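Biliverdin reductase (Synechocystis sp., PDB 5B3T) probably reduces biliverdin to bilirubin at the expense of NAD(P)H, as a Gfo/Idh/MocA-family enzyme whose Rossmann fold binds the nicotinamide nucleotide. Local coordinates at residues F180-A185 / C220-Y225; Y155-T160 / E235-K240; E248-L253 / I261-T266; Q200-Q205 / A224-N229. All coordinates share one frame; numbering follows the deposited sequence.

Interaction 1 (F180-A185 / C220-Y225)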
loop_
_atom_site.group_PDB
_atom_site.type_symbol
_atom_site.label_atom_id
_atom_site.label_comp_id
_atom_site.label_asym_id
_atom_site.label_seq_id
_atom_site.Cartn_x
_atom_site.Cartn_y
_atom_site.Cartn_z
ATOM N N PHE A 180 -12.597 -2.042 3.025
ATOM C CA PHE A 180 -12.824 -0.667 3.454
ATOM C C PHE A 180 -12.115 0.302 2.512
ATOM O O PHE A 180 -10.882 0.252 2.398
ATOM C CB PHE A 180 -12.338 -0.469 4.888
ATOM C CG PHE A 180 -12.682 0.878 5.463
ATOM C CD1 PHE A 180 -13.974 1.372 5.377
ATOM C CD2 PHE A 180 -11.719 1.643 6.097
ATOM C CE1 PHE A 180 -14.298 2.611 5.905
ATOM C CE2 PHE A 180 -12.037 2.881 6.630
ATOM C CZ PHE A 180 -13.329 3.365 6.533
ATOM N N PRO A 181 -12.845 1.188 1.827
ATOM C CA PRO A 181 -12.237 1.955 0.726
ATOM C C PRO A 181 -11.101 2.876 1.143
ATOM O O PRO A 181 -10.262 3.209 0.297
ATOM C CB PRO A 181 -13.420 2.759 0.165
ATOM C CG PRO A 181 -14.636 1.985 0.579
ATOM C CD PRO A 181 -14.298 1.405 1.920
ATOM N N LEU A 182 -11.035 3.297 2.403
ATOM C CA LEU A 182 -10.040 4.267 2.840
ATOM C C LEU A 182 -8.753 3.629 3.352
ATOM O O LEU A 182 -7.895 4.345 3.876
ATOM C CB LEU A 182 -10.630 5.175 3.920
ATOM C CG LEU A 182 -11.557 6.287 3.432
ATOM C CD1 LEU A 182 -12.379 6.844 4.584
ATOM C CD2 LEU A 182 -10.750 7.390 2.760
ATOM N N VAL A 183 -8.589 2.313 3.197
ATOM C CA VAL A 183 -7.430 1.632 3.775
ATOM C C VAL A 183 -6.132 2.204 3.218
ATOM O O VAL A 183 -5.208 2.542 3.969
ATOM C CB VAL A 183 -7.528 0.115 3.534
ATOM C CG1 VAL A 183 -6.173 -0.544 3.751
ATOM C CG2 VAL A 183 -8.574 -0.497 4.454
ATOM N N ALA A 184 -6.043 2.331 1.892
ATOM C CA ALA A 184 -4.799 2.790 1.281
ATOM C C ALA A 184 -4.545 4.265 1.570
ATOM O O ALA A 184 -3.413 4.657 1.876
ATOM C CB ALA A 184 -4.827 2.533 -0.225
ATOM N N ALA A 185 -5.585 5.097 1.478
ATOM C CA ALA A 185 -5.406 6.524 1.719
ATOM C C ALA A 185 -5.002 6.793 3.162
ATOM O O ALA A 185 -4.139 7.640 3.426
ATOM C CB ALA A 185 -6.687 7.280 1.366
ATOM N N CYS A 220 -18.343 4.786 -4.963
ATOM C CA CYS A 220 -18.188 4.952 -3.529
ATOM C C CYS A 220 -17.589 6.321 -3.253
ATOM O O CYS A 220 -16.798 6.844 -4.044
ATOM C CB CYS A 220 -17.307 3.854 -2.907
ATOM S SG CYS A 220 -15.552 3.934 -3.335
ATOM N N LEU A 221 -17.994 6.905 -2.131
ATOM C CA LEU A 221 -17.407 8.142 -1.632
ATOM C C LEU A 221 -17.160 7.964 -0.146
ATOM O O LEU A 221 -18.110 7.810 0.629
ATOM C CB LEU A 221 -18.315 9.348 -1.888
ATOM C CG LEU A 221 -17.831 10.653 -1.248
ATOM C CD1 LEU A 221 -16.443 11.027 -1.756
ATOM C CD2 LEU A 221 -18.821 11.781 -1.498
ATOM N N ALA A 222 -15.891 7.963 0.249
ATOM C CA ALA A 222 -15.509 7.778 1.640
ATOM C C ALA A 222 -14.698 8.982 2.090
ATOM O O ALA A 222 -13.742 9.378 1.417
ATOM C CB ALA A 222 -14.710 6.488 1.828
ATOM N N THR A 223 -15.090 9.563 3.221
ATOM C CA THR A 223 -14.475 10.774 3.741
ATOM C C THR A 223 -14.079 10.542 5.189
ATOM O O THR A 223 -14.877 10.024 5.975
ATOM C CB THR A 223 -15.432 11.967 3.643
ATOM O OG1 THR A 223 -16.663 11.643 4.301
ATOM C CG2 THR A 223 -15.722 12.301 2.190
ATOM N N ALA A 224 -12.853 10.922 5.539
ATOM C CA ALA A 224 -12.366 10.828 6.907
ATOM C C ALA A 224 -11.750 12.160 7.300
ATOM O O ALA A 224 -10.909 12.697 6.572
ATOM C CB ALA A 224 -11.344 9.698 7.064
ATOM N N TYR A 225 -12.172 12.691 8.443
ATOM C CA TYR A 225 -11.665 13.953 8.963
ATOM C C TYR A 225 -10.944 13.671 10.273
ATOM O O TYR A 225 -11.561 13.214 11.242
ATOM C CB TYR A 225 -12.805 14.959 9.138
ATOM C CG TYR A 225 -13.585 15.152 7.855
ATOM C CD1 TYR A 225 -13.023 15.818 6.773
ATOM C CD2 TYR A 225 -14.869 14.645 7.714
ATOM C CE1 TYR A 225 -13.723 15.986 5.592
ATOM C CE2 TYR A 225 -15.580 14.809 6.536
ATOM C CZ TYR A 225 -15.001 15.481 5.479
ATOM O OH TYR A 225 -15.700 15.648 4.306
#
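The ring of Phe180 has the backbone N of Leu182 over one face, 4.1 Å above the ring plane and offset toward the rim; away from the segments it meets the ring of Tyr327 and residues of helix 309-325. Phe180 is the first residue of a type I beta turn, closed by the bond from Val183 N to Phe180 O (3.2 Å), that leads into helix 183-189 where the helix begins to pack on the large mixed sheet of the C-terminal alpha/beta domain. Pro181 and Leu182, the middle residues of the turn, both direct their side chains at strand 217-228. There Cys220, Ala222 and Ala224, every second residue, present small groups on the same face. Pro181 CB stands 4.3 Å from Cys220 SG and is as far from the methyl of Ala222. Leu182 carries more of the contact: with CG anti to the carbonyl carbon (chi1 -78°), the branch point is laid against the strand, and CD2 lies nearest Ala222 O. An alanine here removes CG and both methyls, and would probably loosen the seat of the turn on Ala222 and Ala224, leaving Pro181 to carry the contact. Thr223 faces the other way, its hydroxyl bonded to Gln205. The other methyl, Leu182 CD1, reaches along the strand to Ala224 CB at 3.9 Å, while Leu182 CG sits 3.5 Å from Ala222 CB.

Interaction 2 (Y155-T160 / E235-K240)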
loop_
_atom_site.group_PDB
_atom_site.type_symbol
_atom_site.label_atom_id
_atom_site.label_comp_id
_atom_site.label_asym_id
_atom_site.label_seq_id
_atom_site.Cartn_x
_atom_site.Cartn_y
_atom_site.Cartn_z
ATOM N N TYR A 155 -2.983 22.053 8.583
ATOM C CA TYR A 155 -4.101 21.703 7.720
ATOM C C TYR A 155 -3.569 20.941 6.518
ATOM O O TYR A 155 -2.660 21.420 5.834
ATOM C CB TYR A 155 -4.861 22.958 7.275
ATOM C CG TYR A 155 -6.159 22.698 6.539
ATOM C CD1 TYR A 155 -7.035 21.704 6.956
ATOM C CD2 TYR A 155 -6.522 23.472 5.444
ATOM C CE1 TYR A 155 -8.230 21.474 6.287
ATOM C CE2 TYR A 155 -7.712 23.253 4.771
ATOM C CZ TYR A 155 -8.562 22.253 5.196
ATOM O OH TYR A 155 -9.748 22.034 4.528
ATOM N N ALA A 156 -4.126 19.759 6.273
ATOM C CA ALA A 156 -3.721 18.932 5.149
ATOM C C ALA A 156 -4.957 18.330 4.501
ATOM O O ALA A 156 -5.949 18.037 5.174
ATOM C CB ALA A 156 -2.760 17.814 5.572
ATOM N N ARG A 157 -4.888 18.144 3.185
ATOM C CA ARG A 157 -5.987 17.546 2.442
ATOM C C ARG A 157 -5.425 16.585 1.408
ATOM O O ARG A 157 -4.592 16.971 0.581
ATOM C CB ARG A 157 -6.855 18.611 1.760
ATOM C CG ARG A 157 -8.068 18.033 1.049
ATOM C CD ARG A 157 -9.057 19.115 0.657
ATOM N NE ARG A 157 -10.409 18.576 0.542
ATOM C CZ ARG A 157 -10.915 18.087 -0.582
ATOM N NH1 ARG A 157 -10.179 18.081 -1.684
ATOM N NH2 ARG A 157 -12.151 17.610 -0.608
ATOM N N TYR A 158 -5.883 15.339 1.468
ATOM C CA TYR A 158 -5.464 14.277 0.559
ATOM C C TYR A 158 -6.724 13.706 -0.076
ATOM O O TYR A 158 -7.509 13.027 0.595
ATOM C CB TYR A 158 -4.665 13.208 1.312
ATOM C CG TYR A 158 -4.322 11.959 0.528
ATOM C CD1 TYR A 158 -4.025 12.013 -0.828
ATOM C CD2 TYR A 158 -4.267 10.723 1.160
ATOM C CE1 TYR A 158 -3.706 10.865 -1.536
ATOM C CE2 TYR A 158 -3.947 9.573 0.464
ATOM C CZ TYR A 158 -3.668 9.649 -0.882
ATOM O OH TYR A 158 -3.350 8.502 -1.573
ATOM N N SER A 159 -6.930 13.994 -1.359
ATOM C CA SER A 159 -8.160 13.628 -2.046
ATOM C C SER A 159 -7.834 12.874 -3.325
ATOM O O SER A 159 -7.046 13.350 -4.149
ATOM C CB SER A 159 -9.004 14.867 -2.367
ATOM O OG SER A 159 -10.182 14.506 -3.064
ATOM N N THR A 160 -8.447 11.705 -3.486
ATOM C CA THR A 160 -8.327 10.891 -4.689
ATOM C C THR A 160 -9.734 10.626 -5.206
ATOM O O THR A 160 -10.501 9.888 -4.578
ATOM C CB THR A 160 -7.595 9.579 -4.403
ATOM O OG1 THR A 160 -6.380 9.854 -3.695
ATOM C CG2 THR A 160 -7.259 8.867 -5.701
ATOM N N GLU A 235 -7.958 16.127 6.111
ATOM C CA GLU A 235 -9.099 15.606 5.376
ATOM C C GLU A 235 -8.593 14.546 4.410
ATOM O O GLU A 235 -7.629 14.785 3.674
ATOM C CB GLU A 235 -9.821 16.726 4.621
ATOM C CG GLU A 235 -10.226 17.900 5.500
ATOM C CD GLU A 235 -10.667 19.104 4.692
ATOM O OE1 GLU A 235 -10.413 19.125 3.471
ATOM O OE2 GLU A 235 -11.255 20.036 5.279
ATOM N N VAL A 236 -9.222 13.373 4.429
ATOM C CA VAL A 236 -8.817 12.246 3.594
ATOM C C VAL A 236 -10.038 11.780 2.815
ATOM O O VAL A 236 -11.014 11.308 3.409
ATOM C CB VAL A 236 -8.225 11.094 4.423
ATOM C CG1 VAL A 236 -7.763 9.970 3.515
ATOM C CG2 VAL A 236 -7.073 11.594 5.281
ATOM N N ILE A 237 -9.982 11.907 1.491
ATOM C CA ILE A 237 -11.132 11.705 0.616
ATOM C C ILE A 237 -10.795 10.620 -0.398
ATOM O O ILE A 237 -9.735 10.666 -1.033
ATOM C CB ILE A 237 -11.527 13.008 -0.105
ATOM C CG1 ILE A 237 -11.522 14.190 0.867
ATOM C CG2 ILE A 237 -12.889 12.864 -0.769
ATOM C CD1 ILE A 237 -12.538 14.078 1.985
ATOM N N TYR A 238 -11.698 9.654 -0.556
ATOM C CA TYR A 238 -11.538 8.600 -1.553
ATOM C C TYR A 238 -12.863 8.401 -2.268
ATOM O O TYR A 238 -13.847 7.980 -1.651
ATOM C CB TYR A 238 -11.071 7.284 -0.921
ATOM C CG TYR A 238 -10.824 6.176 -1.928
ATOM C CD1 TYR A 238 -11.846 5.318 -2.319
ATOM C CD2 TYR A 238 -9.567 5.992 -2.488
ATOM C CE1 TYR A 238 -11.622 4.309 -3.240
ATOM C CE2 TYR A 238 -9.333 4.987 -3.407
ATOM C CZ TYR A 238 -10.364 4.149 -3.779
ATOM O OH TYR A 238 -10.134 3.146 -4.694
ATOM N N GLY A 239 -12.882 8.690 -3.566
ATOM C CA GLY A 239 -14.065 8.465 -4.372
ATOM C C GLY A 239 -13.737 7.876 -5.728
ATOM O O GLY A 239 -12.723 8.229 -6.334
ATOM N N LYS A 240 -14.579 6.965 -6.210
ATOM C CA LYS A 240 -14.420 6.421 -7.549
ATOM C C LYS A 240 -15.761 5.878 -8.012
ATOM O O LYS A 240 -16.629 5.547 -7.200
ATOM C CB LYS A 240 -13.344 5.328 -7.605
ATOM C CG LYS A 240 -13.718 4.021 -6.921
ATOM C CD LYS A 240 -12.588 3.008 -7.050
ATOM C CE LYS A 240 -12.849 1.770 -6.213
ATOM N NZ LYS A 240 -11.644 0.896 -6.148
HETATM O O HOH W 1 -7.204 10.069 -1.070
#
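Two parallel strands, 153-163 and 233-241, meet at the middle of the C-terminal mixed sheet; the axes of the two short segments approach to 4.7 Å and are only 5° from exact alignment. Five backbone bonds zip them together. Tyr158 gives its N-H to Glu235 O, nearly along the C=O axis, and its own O accepts from Ile237 N; Thr160 N then bonds to Ile237 O at 3.0 Å, with the donor above the carbonyl plane. A water shares that last carbonyl, donating to Ile237 O at 2.6 Å while bonded to Thr160 OG1, and it lies over the centre of one face of the Tyr158 ring.

This is the only parallel pairing in an otherwise antiparallel sheet, and its two faces differ. On the face of Tyr158 and Val236 the side chains meet helix 183-189. On that of Arg157, Ser159, Glu235 and Ile237, the carboxylate of Glu235 is held by two partners. Tyr155 OH donates to Glu235 OE2 at 2.6 Å from above the carboxylate plane, the ring standing at 90° to it. Arg157, CG anti to the backbone N and extended as far as NE, makes a salt bridge through NE to Glu235 OE1 at 3.0 Å, though the hydrogen bond within it is weak and bent (128°); its NH1 has a long, weak ion pair with Glu248. An alanine here in place of Glu235 removes the carboxylate that Tyr155 and Arg157 share, and would probably leave both less firmly placed. Farther along, Ile237 CG1 comes over one face of the guanidinium, 3.8 Å from Arg157 NH2, and Ile237 CB touches the hydroxyl of Ser159, which is hydrogen-bonded to Glu248.

Interaction 3 (E248-L253 / I261-T266). With PO4 (phosphate ion), chain D.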
loop_
_atom_site.group_PDB
_atom_site.type_symbol
_atom_site.label_atom_id
_atom_site.label_comp_id
_atom_site.label_asym_id
_atom_site.label_seq_id
_atom_site.Cartn_x
_atom_site.Cartn_y
_atom_site.Cartn_z
ATOM N N GLU A 248 -9.627 13.996 -9.339
ATOM C CA GLU A 248 -8.832 14.773 -8.399
ATOM C C GLU A 248 -7.762 13.873 -7.802
ATOM O O GLU A 248 -8.079 12.802 -7.278
ATOM C CB GLU A 248 -9.709 15.361 -7.286
ATOM C CG GLU A 248 -9.073 16.507 -6.522
ATOM C CD GLU A 248 -9.935 17.001 -5.374
ATOM O OE1 GLU A 248 -10.828 16.247 -4.933
ATOM O OE2 GLU A 248 -9.722 18.143 -4.914
ATOM N N ARG A 249 -6.502 14.301 -7.896
ATOM C CA ARG A 249 -5.377 13.662 -7.209
ATOM C C ARG A 249 -4.586 14.776 -6.532
ATOM O O ARG A 249 -3.640 15.320 -7.109
ATOM C CB ARG A 249 -4.504 12.846 -8.162
ATOM C CG ARG A 249 -5.079 11.490 -8.535
ATOM C CD ARG A 249 -3.970 10.508 -8.899
ATOM N NE ARG A 249 -3.220 10.925 -10.081
ATOM C CZ ARG A 249 -1.920 10.704 -10.256
ATOM N NH1 ARG A 249 -1.221 10.074 -9.322
ATOM N NH2 ARG A 249 -1.319 11.116 -11.363
ATOM N N ILE A 250 -4.974 15.107 -5.302
ATOM C CA ILE A 250 -4.422 16.243 -4.575
ATOM C C ILE A 250 -3.869 15.764 -3.240
ATOM O O ILE A 250 -4.499 14.955 -2.549
ATOM C CB ILE A 250 -5.484 17.343 -4.355
ATOM C CG1 ILE A 250 -6.004 17.864 -5.695
ATOM C CG2 ILE A 250 -4.918 18.487 -3.532
ATOM C CD1 ILE A 250 -4.961 18.560 -6.529
ATOM N N PHE A 251 -2.686 16.266 -2.884
ATOM C CA PHE A 251 -2.112 16.088 -1.551
ATOM C C PHE A 251 -1.515 17.438 -1.162
ATOM O O PHE A 251 -0.443 17.813 -1.645
ATOM C CB PHE A 251 -1.066 14.976 -1.528
ATOM C CG PHE A 251 -0.825 14.388 -0.160
ATOM C CD1 PHE A 251 -1.148 15.094 0.989
ATOM C CD2 PHE A 251 -0.278 13.121 -0.025
ATOM C CE1 PHE A 251 -0.928 14.554 2.240
ATOM C CE2 PHE A 251 -0.056 12.574 1.227
ATOM C CZ PHE A 251 -0.382 13.291 2.359
ATOM N N THR A 252 -2.218 18.166 -0.300
ATOM C CA THR A 252 -1.822 19.506 0.113
ATOM C C THR A 252 -1.601 19.520 1.617
ATOM O O THR A 252 -2.411 18.969 2.369
ATOM C CB THR A 252 -2.887 20.535 -0.274
ATOM O OG1 THR A 252 -3.088 20.500 -1.692
ATOM C CG2 THR A 252 -2.457 21.939 0.139
ATOM N N LEU A 253 -0.507 20.146 2.051
ATOM C CA LEU A 253 -0.192 20.295 3.467
ATOM C C LEU A 253 0.167 21.750 3.736
ATOM O O LEU A 253 1.103 22.283 3.131
ATOM C CB LEU A 253 0.951 19.362 3.886
ATOM C CG LEU A 253 0.756 17.866 3.602
ATOM C CD1 LEU A 253 1.377 17.469 2.268
ATOM C CD2 LEU A 253 1.305 17.003 4.732
ATOM N N ILE A 261 2.077 21.473 -2.147
ATOM C CA ILE A 261 0.975 21.073 -3.016
ATOM C C ILE A 261 1.483 20.009 -3.967
ATOM O O ILE A 261 2.424 20.255 -4.732
ATOM C CB ILE A 261 0.408 22.248 -3.821
ATOM C CG1 ILE A 261 0.186 23.461 -2.939
ATOM C CG2 ILE A 261 -0.896 21.847 -4.496
ATOM C CD1 ILE A 261 -0.244 24.625 -3.739
ATOM N N PHE A 262 0.846 18.844 -3.946
ATOM C CA PHE A 262 1.118 17.798 -4.919
ATOM C C PHE A 262 -0.150 17.531 -5.716
ATOM O O PHE A 262 -1.181 17.161 -5.146
ATOM C CB PHE A 262 1.635 16.529 -4.240
ATOM C CG PHE A 262 3.005 16.689 -3.643
ATOM C CD1 PHE A 262 3.160 17.199 -2.366
ATOM C CD2 PHE A 262 4.137 16.355 -4.370
ATOM C CE1 PHE A 262 4.419 17.362 -1.817
ATOM C CE2 PHE A 262 5.399 16.514 -3.828
ATOM C CZ PHE A 262 5.541 17.016 -2.548
ATOM N N VAL A 263 -0.075 17.753 -7.025
ATOM C CA VAL A 263 -1.138 17.418 -7.963
ATOM C C VAL A 263 -0.635 16.238 -8.778
ATOM O O VAL A 263 0.255 16.391 -9.624
ATOM C CB VAL A 263 -1.509 18.602 -8.865
ATOM C CG1 VAL A 263 -2.616 18.205 -9.834
ATOM C CG2 VAL A 263 -1.921 19.806 -8.026
ATOM N N GLY A 264 -1.194 15.060 -8.526
ATOM C CA GLY A 264 -0.602 13.856 -9.081
ATOM C C GLY A 264 0.799 13.699 -8.526
ATOM O O GLY A 264 1.036 13.857 -7.323
ATOM N N GLU A 265 1.751 13.405 -9.410
ATOM C CA GLU A 265 3.157 13.327 -9.038
ATOM C C GLU A 265 3.889 14.654 -9.224
ATOM O O GLU A 265 5.120 14.664 -9.333
ATOM C CB GLU A 265 3.856 12.225 -9.839
ATOM C CG GLU A 265 3.411 10.811 -9.485
ATOM C CD GLU A 265 2.066 10.444 -10.090
ATOM O OE1 GLU A 265 1.576 11.198 -10.957
ATOM O OE2 GLU A 265 1.500 9.401 -9.699
ATOM N N THR A 266 3.163 15.769 -9.259
ATOM C CA THR A 266 3.738 17.092 -9.459
ATOM C C THR A 266 3.689 17.862 -8.148
ATOM O O THR A 266 2.627 17.959 -7.528
ATOM C CB THR A 266 2.976 17.857 -10.545
ATOM O OG1 THR A 266 3.137 17.195 -11.806
ATOM C CG2 THR A 266 3.486 19.282 -10.654
HETATM P P PO4 D . -4.035 12.147 -13.674
HETATM O O1 PO4 D . -3.908 13.569 -14.170
HETATM O O2 PO4 D . -2.711 11.440 -13.839
HETATM O O3 PO4 D . -5.095 11.428 -14.472
HETATM O O4 PO4 D . -4.422 12.155 -12.214
#
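Backbone hydrogen bonds define the core of this beta hairpin, whose strand axes run antiparallel at 174°. Phe251 and Phe262 form the hydrogen-bonded pair: Phe262 N reaches Phe251 O at 2.8 Å from above the carbonyl plane, and Phe251 N returns a bond to Phe262 O. Past the strand end Gly264, the second residue of a type II' turn from Val263 to Thr266, still donates its N-H to Arg249 O (N to O 2.8 Å).

The ionic part lies at that turn. Arg249, bent at chi3 (-63°), grips Glu265 end-on with two nitrogens. Arg249 NH1 meets Glu265 OE2 at 2.8 Å, almost straight but from above the carboxylate plane, while Arg249 NH2 uses the syn lone pair of Glu265 OE1 at 2.9 Å. The NE-NH2 edge holds a phosphate, probably from the crystallisation liquor: Arg249 NE bonds to its O4 at 2.7 Å and NH2, shared with Glu265, to its O2. Gly264 CA lies 3.5 Å above the guanidinium plane, over its centre; a side chain on Gly264 would point into NH2, and the positive phi also suits glycine. Two anionic partners would be expected to keep the arginine charged.

Side-chain packing follows the alternation of the strands. Ile250 and Val263 lie side by side, Ile250 CD1 3.6 Å from Val263 CG2; Thr252 and Ile261 do likewise on that face, but there the hydroxyl OG1 meets CG2. On the reverse face Phe251 CB and Phe262 CB touch, 4.1 Å apart, and both side chains contact Ile143 of helix 137-146. Phe251 also stacks on Tyr158 of strand 153-163, and Ile261 extends the packing to strand 266-271.

Interaction 4 (Q200-Q205 / A224-N229)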
loop_
_atom_site.group_PDB
_atom_site.type_symbol
_atom_site.label_atom_id
_atom_site.label_comp_id
_atom_site.label_asym_id
_atom_site.label_seq_id
_atom_site.Cartn_x
_atom_site.Cartn_y
_atom_site.Cartn_z
ATOM N N GLN A 200 -5.730 11.554 17.045
ATOM C CA GLN A 200 -6.438 11.678 18.319
ATOM C C GLN A 200 -7.968 11.665 18.204
ATOM O O GLN A 200 -8.659 11.267 19.142
ATOM C CB GLN A 200 -5.984 12.940 19.058
ATOM C CG GLN A 200 -6.331 12.951 20.538
ATOM C CD GLN A 200 -5.522 11.946 21.334
ATOM O OE1 GLN A 200 -4.767 12.314 22.235
ATOM N NE2 GLN A 200 -5.673 10.670 21.005
ATOM N N GLN A 201 -8.502 12.071 17.080
ATOM C CA GLN A 201 -9.939 12.114 16.881
ATOM C C GLN A 201 -10.247 11.791 15.425
ATOM O O GLN A 201 -9.503 12.143 14.585
ATOM C CB GLN A 201 -10.486 13.493 17.273
ATOM C CG GLN A 201 -11.991 13.601 17.260
ATOM C CD GLN A 201 -12.525 14.645 18.210
ATOM O OE1 GLN A 201 -12.196 14.650 19.363
ATOM N NE2 GLN A 201 -13.323 15.553 17.711
ATOM N N VAL A 202 -11.359 11.145 15.170
ATOM C CA VAL A 202 -11.747 10.713 13.831
ATOM C C VAL A 202 -13.243 10.911 13.649
ATOM O O VAL A 202 -14.031 10.565 14.533
ATOM C CB VAL A 202 -11.382 9.233 13.573
ATOM C CG1 VAL A 202 -11.808 8.809 12.183
ATOM C CG2 VAL A 202 -9.907 8.989 13.771
ATOM N N ASP A 203 -13.632 11.466 12.501
ATOM C CA ASP A 203 -14.995 11.390 11.989
ATOM C C ASP A 203 -14.901 10.885 10.560
ATOM O O ASP A 203 -14.088 11.390 9.779
ATOM C CB ASP A 203 -15.718 12.745 12.029
ATOM C CG ASP A 203 -15.627 13.414 13.384
ATOM O OD1 ASP A 203 -16.234 12.894 14.341
ATOM O OD2 ASP A 203 -14.961 14.468 13.486
ATOM N N ALA A 204 -15.714 9.889 10.217
ATOM C CA ALA A 204 -15.635 9.283 8.897
ATOM C C ALA A 204 -17.028 8.893 8.429
ATOM O O ALA A 204 -17.870 8.478 9.231
ATOM C CB ALA A 204 -14.714 8.058 8.895
ATOM N N GLN A 205 -17.263 9.041 7.125
ATOM C CA GLN A 205 -18.496 8.618 6.481
ATOM C C GLN A 205 -18.152 7.849 5.214
ATOM O O GLN A 205 -17.148 8.126 4.552
ATOM C CB GLN A 205 -19.408 9.808 6.134
ATOM C CG GLN A 205 -19.838 10.657 7.328
ATOM C CD GLN A 205 -18.762 11.631 7.772
ATOM O OE1 GLN A 205 -17.927 12.056 6.975
ATOM N NE2 GLN A 205 -18.774 11.985 9.052
ATOM N N ALA A 224 -12.853 10.922 5.539
ATOM C CA ALA A 224 -12.366 10.828 6.907
ATOM C C ALA A 224 -11.750 12.160 7.300
ATOM O O ALA A 224 -10.909 12.697 6.572
ATOM C CB ALA A 224 -11.344 9.698 7.064
ATOM N N TYR A 225 -12.172 12.691 8.443
ATOM C CA TYR A 225 -11.665 13.953 8.963
ATOM C C TYR A 225 -10.944 13.671 10.273
ATOM O O TYR A 225 -11.561 13.214 11.242
ATOM C CB TYR A 225 -12.805 14.959 9.138
ATOM C CG TYR A 225 -13.585 15.152 7.855
ATOM C CD1 TYR A 225 -13.023 15.818 6.773
ATOM C CD2 TYR A 225 -14.869 14.645 7.714
ATOM C CE1 TYR A 225 -13.723 15.986 5.592
ATOM C CE2 TYR A 225 -15.580 14.809 6.536
ATOM C CZ TYR A 225 -15.001 15.481 5.479
ATOM O OH TYR A 225 -15.700 15.648 4.306
ATOM N N LEU A 226 -9.638 13.925 10.289
ATOM C CA LEU A 226 -8.754 13.468 11.350
ATOM C C LEU A 226 -8.190 14.650 12.122
ATOM O O LEU A 226 -7.859 15.688 11.540
ATOM C CB LEU A 226 -7.594 12.644 10.783
ATOM C CG LEU A 226 -7.910 11.492 9.828
ATOM C CD1 LEU A 226 -6.622 10.863 9.328
ATOM C CD2 LEU A 226 -8.783 10.449 10.501
ATOM N N GLN A 227 -8.067 14.476 13.434
ATOM C CA GLN A 227 -7.364 15.421 14.288
ATOM C C GLN A 227 -6.178 14.711 14.919
ATOM O O GLN A 227 -6.346 13.685 15.589
ATOM C CB GLN A 227 -8.292 16.009 15.353
ATOM C CG GLN A 227 -9.441 16.800 14.757
ATOM C CD GLN A 227 -10.302 17.473 15.802
ATOM O OE1 GLN A 227 -11.529 17.428 15.732
ATOM N NE2 GLN A 227 -9.663 18.106 16.777
ATOM N N PHE A 228 -4.986 15.245 14.689
ATOM C CA PHE A 228 -3.756 14.686 15.223
ATOM C C PHE A 228 -3.401 15.348 16.545
ATOM O O PHE A 228 -3.933 16.400 16.910
ATOM C CB PHE A 228 -2.601 14.851 14.237
ATOM C CG PHE A 228 -2.722 13.993 13.015
ATOM C CD1 PHE A 228 -3.650 14.298 12.032
ATOM C CD2 PHE A 228 -1.901 12.892 12.839
ATOM C CE1 PHE A 228 -3.765 13.517 10.899
ATOM C CE2 PHE A 228 -2.009 12.104 11.705
ATOM C CZ PHE A 228 -2.944 12.420 10.733
ATOM N N ASN A 229 -2.472 14.716 17.258
ATOM C CA ASN A 229 -2.174 15.149 18.615
ATOM C C ASN A 229 -1.420 16.463 18.646
ATOM O O ASN A 229 -1.601 17.256 19.577
ATOM C CB ASN A 229 -1.383 14.071 19.342
ATOM C CG ASN A 229 -2.273 13.152 20.111
ATOM O OD1 ASN A 229 -3.112 13.618 20.872
ATOM N ND2 ASN A 229 -2.119 11.847 19.911
#
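Gln227 O accepts two backbone hydrogen bonds, from Gln200 N at 2.7 Å and, on a lone pair, from Gln201 N at 3.1 Å. Two consecutive residues thus face one across the pairing, which makes this a classic beta bulge. Beyond it the antiparallel register is regular: Gln227 N returns to Gln201 O, and Asp203 and Tyr225 exchange a pair of bonds, Tyr225 N meeting Asp203 O at 2.7 Å almost along the C=O axis.

Side chains sort by face. Leu226 CD2 rests against both methyls of Val202, 3.8 Å from each of CG1 and CG2, and Ala204 CB lies 4.2 Å from Ala224 CB. The other face carries Gln201 and Gln227 side by side, Gln201 CB 3.9 Å from Gln227 CB. There too is Tyr225, whose CE2 edge is approached by Gln205 OE1 at 3.6 Å.

Outside the pair, Thr223 hydrogen-bonds Gln205 OE1 and so helps to fix that amide at the ring edge, while Cys321 of helix 309-325 touches both Val202 and Leu226. The five cross-strand hydrogen bonds are all backbone to backbone, so the pairing probably depends little on the polar side chains of the Gln201 face, whereas the Val202 face is apolar against the helix.

All four interactions lie in the C-terminal alpha/beta domain and reach one mixed sheet. Interactions 1 and 4 share Ala224 and Tyr225 of strand 217-228, with centres 12 Å apart; interaction 4 pairs it with the outermost strand 199-210, interaction 1 sets a turn and helix start on its face. Interaction 2, centred 8 Å from interaction 1, joins segments 75 residues apart at their closest ends and encloses interactions 1 and 4 in sequence. Interaction 3 follows in series, tied to interaction 2 through Arg157 N with Thr252 O and Ser159 with Glu248, and lies about 20 Å from interaction 4, centre to centre. Tyr238's side chain is about 7 Å from that of NADP(+)-binding Asn84, so the sheet probably walls the nucleotide site.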